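Local coordinates for protein polycyclic ketone monooxygenase (Myceliophthora thermophila, PDB 5MQ6) that inserts a single oxygen atom next to the carbonyl of ketones, bulky polycyclic ones in particular, giving esters or lactones as an FAD- and NADPH-dependent Baeyer-Villiger monooxygenase, at residues 577-582 with 624-629; 323-326 with 330-333; 201-204 with 209-212. All coordinates share one frame; numbering follows the deposited sequence.

Contact 1 of 3, residues 577-582 with 624-629; sequences EAWSFE and GNLSQG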
# COMPACT_ATOMS: atom_id res chain seq x y z
N GLU A 577 -22.95 -6.29 -11.51
CA GLU A 577 -23.71 -6.99 -10.52
C GLU A 577 -23.43 -8.51 -10.56
O GLU A 577 -23.28 -9.13 -9.53
CB GLU A 577 -25.18 -6.66 -10.70
CG GLU A 577 -25.96 -6.91 -9.46
CD GLU A 577 -25.70 -5.93 -8.37
OE1 GLU A 577 -25.02 -4.89 -8.53
OE2 GLU A 577 -26.22 -6.21 -7.30
N ALA A 578 -23.28 -9.09 -11.73
CA ALA A 578 -22.82 -10.44 -11.83
C ALA A 578 -21.45 -10.63 -11.16
O ALA A 578 -21.21 -11.61 -10.46
CB ALA A 578 -22.78 -10.83 -13.31
N TRP A 579 -20.55 -9.66 -11.36
CA TRP A 579 -19.18 -9.79 -10.91
C TRP A 579 -19.23 -9.72 -9.36
O TRP A 579 -18.58 -10.52 -8.65
CB TRP A 579 -18.32 -8.66 -11.55
CG TRP A 579 -16.90 -8.74 -11.04
CD1 TRP A 579 -16.32 -7.95 -10.17
CD2 TRP A 579 -15.98 -9.76 -11.36
NE1 TRP A 579 -15.03 -8.40 -9.92
CE2 TRP A 579 -14.82 -9.53 -10.64
CE3 TRP A 579 -16.03 -10.86 -12.21
CZ2 TRP A 579 -13.74 -10.34 -10.71
CZ3 TRP A 579 -14.94 -11.69 -12.28
CH2 TRP A 579 -13.80 -11.40 -11.58
N SER A 580 -20.11 -8.82 -8.85
CA SER A 580 -20.30 -8.63 -7.43
C SER A 580 -20.86 -9.88 -6.73
O SER A 580 -20.38 -10.21 -5.63
CB SER A 580 -21.07 -7.33 -7.08
OG SER A 580 -20.62 -6.22 -7.80
N PHE A 581 -21.79 -10.60 -7.38
CA PHE A 581 -22.25 -11.90 -6.88
C PHE A 581 -21.12 -12.93 -6.98
O PHE A 581 -20.98 -13.79 -6.13
CB PHE A 581 -23.57 -12.36 -7.52
CG PHE A 581 -24.77 -11.72 -6.89
CD1 PHE A 581 -25.05 -10.40 -7.15
CD2 PHE A 581 -25.51 -12.40 -5.91
CE1 PHE A 581 -26.09 -9.74 -6.51
CE2 PHE A 581 -26.58 -11.76 -5.26
CZ PHE A 581 -26.87 -10.42 -5.55
N GLU A 582 -20.27 -12.84 -8.00
CA GLU A 582 -19.05 -13.69 -8.00
C GLU A 582 -18.22 -13.43 -6.74
O GLU A 582 -17.82 -14.39 -6.07
CB GLU A 582 -18.23 -13.56 -9.28
CG GLU A 582 -16.94 -14.30 -9.37
CD GLU A 582 -17.11 -15.83 -9.40
OE1 GLU A 582 -18.24 -16.32 -9.60
OE2 GLU A 582 -16.07 -16.54 -9.25
N GLY A 624 -14.99 -7.54 -0.87
CA GLY A 624 -13.77 -8.35 -0.80
C GLY A 624 -13.30 -8.78 -2.15
O GLY A 624 -13.65 -8.16 -3.15
N ASN A 625 -12.51 -9.84 -2.16
CA ASN A 625 -11.76 -10.27 -3.29
C ASN A 625 -12.10 -11.69 -3.69
O ASN A 625 -12.74 -12.44 -2.99
CB ASN A 625 -10.29 -10.20 -2.92
CG ASN A 625 -9.66 -8.84 -3.14
OD1 ASN A 625 -10.19 -8.01 -3.79
ND2 ASN A 625 -8.44 -8.67 -2.65
N LEU A 626 -11.66 -12.05 -4.89
CA LEU A 626 -11.64 -13.42 -5.29
C LEU A 626 -10.71 -14.13 -4.28
O LEU A 626 -9.93 -13.48 -3.61
CB LEU A 626 -11.06 -13.48 -6.67
CG LEU A 626 -11.76 -12.75 -7.79
CD1 LEU A 626 -10.89 -12.85 -9.00
CD2 LEU A 626 -13.07 -13.45 -8.10
N SER A 627 -10.83 -15.45 -4.15
CA SER A 627 -10.14 -16.22 -3.13
C SER A 627 -9.04 -17.13 -3.74
O SER A 627 -8.49 -17.98 -3.01
CB SER A 627 -11.13 -17.08 -2.33
OG SER A 627 -11.75 -18.05 -3.16
N GLN A 628 -8.75 -16.98 -5.04
CA GLN A 628 -7.94 -17.94 -5.72
C GLN A 628 -6.53 -17.52 -6.11
O GLN A 628 -5.81 -18.30 -6.74
CB GLN A 628 -8.67 -18.46 -6.92
CG GLN A 628 -10.06 -19.05 -6.62
CD GLN A 628 -10.01 -20.36 -5.86
OE1 GLN A 628 -9.69 -21.36 -6.44
NE2 GLN A 628 -10.33 -20.36 -4.56
N GLY A 629 -6.14 -16.32 -5.68
CA GLY A 629 -4.85 -15.68 -5.97
C GLY A 629 -4.63 -14.95 -7.27
O GLY A 629 -5.40 -15.08 -8.29
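L626 meets W579 and E582 through the two methyls at the end of its side chain. From CB the chain turns so that CG lies opposite the carbonyl carbon (chi1 -61°), which carries the branch away from the loop 624-629 and toward helix 573-585. At the fork, CD1 reaches the benzene half of the W579 indole, 4.2 Å from W579 CZ2. The other methyl comes slightly closer, with L626 CD2 4.1 Å from W579 CH2, and it also lies 4.2 Å from CG of E582. CD2 is therefore shared between an aromatic ring and the aliphatic part of a glutamate, while the indole is approached obliquely, at the benzene half. This is an apolar contact between the loop joining helices 616-621 and 630-641 and the earlier helix 573-585: the loop ends at G629, the N-cap residue of helix 630-641, and no hydrogen bond joins it to 577-582. W579 and E582 are three residues apart, so one side of the helix presents both to the leucine. In W579, CG is anti to the backbone N (chi1 177°), and the indole extends from the helix until its six-membered ring reaches the methyls. Its NE1 is bound by the backbone O of Q534, and H517 packs edge-to-face with the ring. The E582 chain bends at chi2, and beyond its CG, OE1 forms a salt bridge with K585 and OE2 a hydrogen bond with H586 NE2. On the 630-641 side, Y633 touches L626 and L636 touches W579.

Contact 2 of 3, residues 323-326 with 330-333; sequences ARKK and RERM
K325 NZ and E331 OE2 form the shorter of two salt bridges here, 3.2 Å apart, although the hydrogen bond within it is weak. The lysine and glutamate side chains cross at about a right angle, and K325 CE, 3.5 Å from E331 OE2, lies almost as near as the ammonium group. Bends at chi2 and chi4 bring the end of this exposed chain back to the glutamate. E331 itself is straight beyond CG, with CG anti to the backbone N (chi1 156°), which holds its carboxylate out from the helix toward the loop. The second oxygen, E331 OE1, is 3.8 Å from R324 NE, a long salt bridge. The planes of guanidinium and carboxylate stand 86° apart, too steep for the two-pronged, coplanar pairing of these groups. R324 has a stronger partner in E349, which takes NH2, while NH1 is bound to the backbone O of K321. The positive charges of two consecutive loop residues thus converge on one glutamate in a surface salt-bridge network. It spans the short connection from helix 315-322 into helix 328-340, with E331 in the first turn or so of the latter; M351 touches R324 and E331, and on the same helix R330 and M333 pack against helix 541-562.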
# COMPACT_ATOMS: atom_id res chain seq x y z
N ALA A 323 17.73 -12.38 -14.98
CA ALA A 323 17.28 -11.96 -16.28
C ALA A 323 17.41 -13.14 -17.27
O ALA A 323 18.12 -13.06 -18.23
CB ALA A 323 18.04 -10.71 -16.75
N ARG A 324 16.63 -14.18 -17.10
CA ARG A 324 16.93 -15.44 -17.72
C ARG A 324 16.46 -15.46 -19.15
O ARG A 324 16.93 -16.28 -19.89
CB ARG A 324 16.23 -16.60 -17.02
CG ARG A 324 16.55 -16.67 -15.56
CD ARG A 324 15.29 -16.75 -14.69
NE ARG A 324 14.85 -18.11 -14.61
CZ ARG A 324 15.18 -18.98 -13.65
NH1 ARG A 324 15.89 -18.68 -12.60
NH2 ARG A 324 14.74 -20.21 -13.76
N LYS A 325 15.52 -14.62 -19.51
CA LYS A 325 14.96 -14.68 -20.87
C LYS A 325 13.91 -13.59 -21.08
O LYS A 325 13.62 -12.90 -20.12
CB LYS A 325 14.36 -16.05 -21.14
CG LYS A 325 12.88 -16.19 -20.94
CD LYS A 325 12.48 -16.11 -19.51
CE LYS A 325 11.08 -16.69 -19.38
NZ LYS A 325 11.05 -18.16 -19.63
N LYS A 326 13.34 -13.45 -22.29
CA LYS A 326 12.39 -12.35 -22.55
C LYS A 326 11.20 -12.57 -21.69
O LYS A 326 10.70 -13.64 -21.69
CB LYS A 326 11.91 -12.29 -24.02
CG LYS A 326 13.04 -12.04 -24.98
CD LYS A 326 12.58 -12.15 -26.44
CE LYS A 326 12.39 -13.62 -26.92
NZ LYS A 326 13.62 -14.14 -27.59
N ARG A 330 7.87 -11.05 -15.21
CA ARG A 330 6.57 -11.55 -14.91
C ARG A 330 6.61 -13.03 -14.42
O ARG A 330 5.95 -13.43 -13.50
CB ARG A 330 5.65 -11.27 -16.12
CG ARG A 330 4.34 -11.96 -16.11
CD ARG A 330 3.29 -11.22 -15.31
NE ARG A 330 2.76 -9.96 -15.85
CZ ARG A 330 1.74 -9.83 -16.69
NH1 ARG A 330 1.18 -10.88 -17.27
NH2 ARG A 330 1.27 -8.60 -16.99
N GLU A 331 7.47 -13.82 -15.00
CA GLU A 331 7.60 -15.19 -14.57
C GLU A 331 8.15 -15.23 -13.11
O GLU A 331 7.65 -15.94 -12.27
CB GLU A 331 8.48 -15.97 -15.60
CG GLU A 331 9.14 -17.17 -15.02
CD GLU A 331 10.01 -17.88 -15.99
OE1 GLU A 331 11.27 -17.74 -15.88
OE2 GLU A 331 9.42 -18.51 -16.87
N ARG A 332 9.11 -14.38 -12.79
CA ARG A 332 9.64 -14.34 -11.47
C ARG A 332 8.62 -13.92 -10.39
O ARG A 332 8.63 -14.44 -9.27
CB ARG A 332 10.86 -13.42 -11.47
CG ARG A 332 11.75 -13.58 -10.26
CD ARG A 332 12.98 -12.70 -10.45
NE ARG A 332 13.87 -12.89 -9.32
CZ ARG A 332 14.76 -13.86 -9.19
NH1 ARG A 332 15.45 -13.87 -8.09
NH2 ARG A 332 14.96 -14.80 -10.09
N MET A 333 7.78 -12.96 -10.73
CA MET A 333 6.78 -12.45 -9.85
C MET A 333 5.77 -13.55 -9.56
O MET A 333 5.29 -13.72 -8.44
CB MET A 333 6.07 -11.24 -10.49
CG MET A 333 6.85 -9.96 -10.46
SD MET A 333 6.04 -8.44 -11.11
CE MET A 333 5.37 -9.01 -12.57

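Contact 3 of 3, residues 201-204 with 209-212; sequences EGRG and SREL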
# COMPACT_ATOMS: atom_id res chain seq x y z
N GLU A 201 -3.15 23.46 -6.94
CA GLU A 201 -1.70 23.36 -7.06
C GLU A 201 -1.01 24.31 -6.08
O GLU A 201 -1.10 25.54 -6.24
CB GLU A 201 -1.27 23.69 -8.48
CG GLU A 201 0.19 23.65 -8.77
CD GLU A 201 0.72 24.49 -9.93
OE1 GLU A 201 -0.06 25.27 -10.47
OE2 GLU A 201 1.94 24.34 -10.28
N GLY A 202 -0.28 23.71 -5.12
CA GLY A 202 0.69 24.39 -4.27
C GLY A 202 1.76 25.09 -5.04
O GLY A 202 2.26 24.55 -6.02
N ARG A 203 2.09 26.31 -4.64
CA ARG A 203 3.19 27.05 -5.30
C ARG A 203 4.32 27.45 -4.37
O ARG A 203 5.22 28.19 -4.76
CB ARG A 203 2.65 28.28 -6.00
CG ARG A 203 1.45 27.98 -6.92
CD ARG A 203 1.92 27.36 -8.19
NE ARG A 203 2.82 28.23 -8.94
CZ ARG A 203 3.42 27.94 -10.08
NH1 ARG A 203 3.27 26.81 -10.72
NH2 ARG A 203 4.20 28.84 -10.64
N GLY A 204 4.30 26.98 -3.15
CA GLY A 204 5.46 27.18 -2.27
C GLY A 204 5.12 28.17 -1.17
O GLY A 204 4.02 28.75 -1.15
N SER A 209 -1.70 29.36 -3.84
CA SER A 209 -2.10 28.16 -4.57
C SER A 209 -2.93 28.54 -5.80
O SER A 209 -3.52 29.57 -5.81
CB SER A 209 -2.99 27.36 -3.64
OG SER A 209 -2.11 26.78 -2.72
N ARG A 210 -2.93 27.71 -6.83
CA ARG A 210 -3.68 27.95 -8.09
C ARG A 210 -4.83 26.93 -8.12
O ARG A 210 -4.61 25.75 -7.84
CB ARG A 210 -2.75 27.73 -9.25
CG ARG A 210 -1.70 28.82 -9.31
CD ARG A 210 -0.66 28.55 -10.34
NE ARG A 210 -1.23 28.82 -11.65
CZ ARG A 210 -1.38 27.98 -12.68
NH1 ARG A 210 -1.00 26.73 -12.61
NH2 ARG A 210 -1.94 28.47 -13.82
N GLU A 211 -6.04 27.39 -8.31
CA GLU A 211 -7.16 26.54 -8.50
C GLU A 211 -7.22 26.26 -9.99
O GLU A 211 -7.18 27.22 -10.80
CB GLU A 211 -8.39 27.21 -8.02
CG GLU A 211 -8.34 27.40 -6.51
CD GLU A 211 -8.45 26.12 -5.72
OE1 GLU A 211 -9.27 25.25 -6.01
OE2 GLU A 211 -7.70 25.98 -4.78
N LEU A 212 -7.28 24.96 -10.33
CA LEU A 212 -7.33 24.51 -11.72
C LEU A 212 -8.51 23.58 -11.97
O LEU A 212 -8.86 22.77 -11.06
CB LEU A 212 -6.04 23.86 -12.18
CG LEU A 212 -4.78 24.68 -11.99
CD1 LEU A 212 -3.61 23.70 -11.97
CD2 LEU A 212 -4.56 25.66 -13.11
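The carboxylate of E201 is held by two arginines, one at each oxygen. R210 NH1 donates to E201 OE1 over 2.8 Å in a fairly straight bond (162° at the hydrogen), meeting the oxygen nearly along its C-O axis, with the oxygen lying in the plane of the R210 guanidinium. R203 NH1 is equally close to E201 OE2, 2.8 Å, but arrives from above the carboxylate plane. With CG anti to the backbone N (chi1 179°) and an extended chain, E201 runs alongside R210 in the same direction, and the buried acid is probably kept ionised by these partners. Beneath the side chains, E201 and R210 form an antiparallel hydrogen-bonded pair: E201 N to R210 O and R210 N to E201 O both measure 2.9 Å. This closes the hairpin between strands 194-201 and 210-216 in the FAD-binding part of the fold, the side chain of E201 about 10 Å from the bound FAD. R210 NH2 reaches the backbone O of V73. Outward from the pair, the chain of R203 packs on that of R210, CD to CD at 3.6 Å, and R210 CD lies over one face of the R203 guanidinium. S209 adds a CA-H...O contact to E201 O, and L212 CD1 approaches E201 OE1 at 4.2 Å.

In the fold
Along the chain the order is contact 3, contact 2, contact 1, each closing before the next opens. Contact 3 belongs to the mixed sheet whose strand 78-84 leads into the glycine-rich turn at the FAD, and it stands apart: its centre is 43 Å from that of contact 2 and 41 Å from that of contact 1. Contacts 1 and 2 are closer, 29 Å between centres and about 10 Å between nearest atoms, without touching. Helix 630-641 packs on W579 and L626 of contact 1 and on R330 of contact 2, and thus joins helix 328-340 to helix 573-585. Contacts 1 and 2 lie away from the cofactor-binding residues, while the E201 side chain of contact 3 is about 10 Å from the FAD.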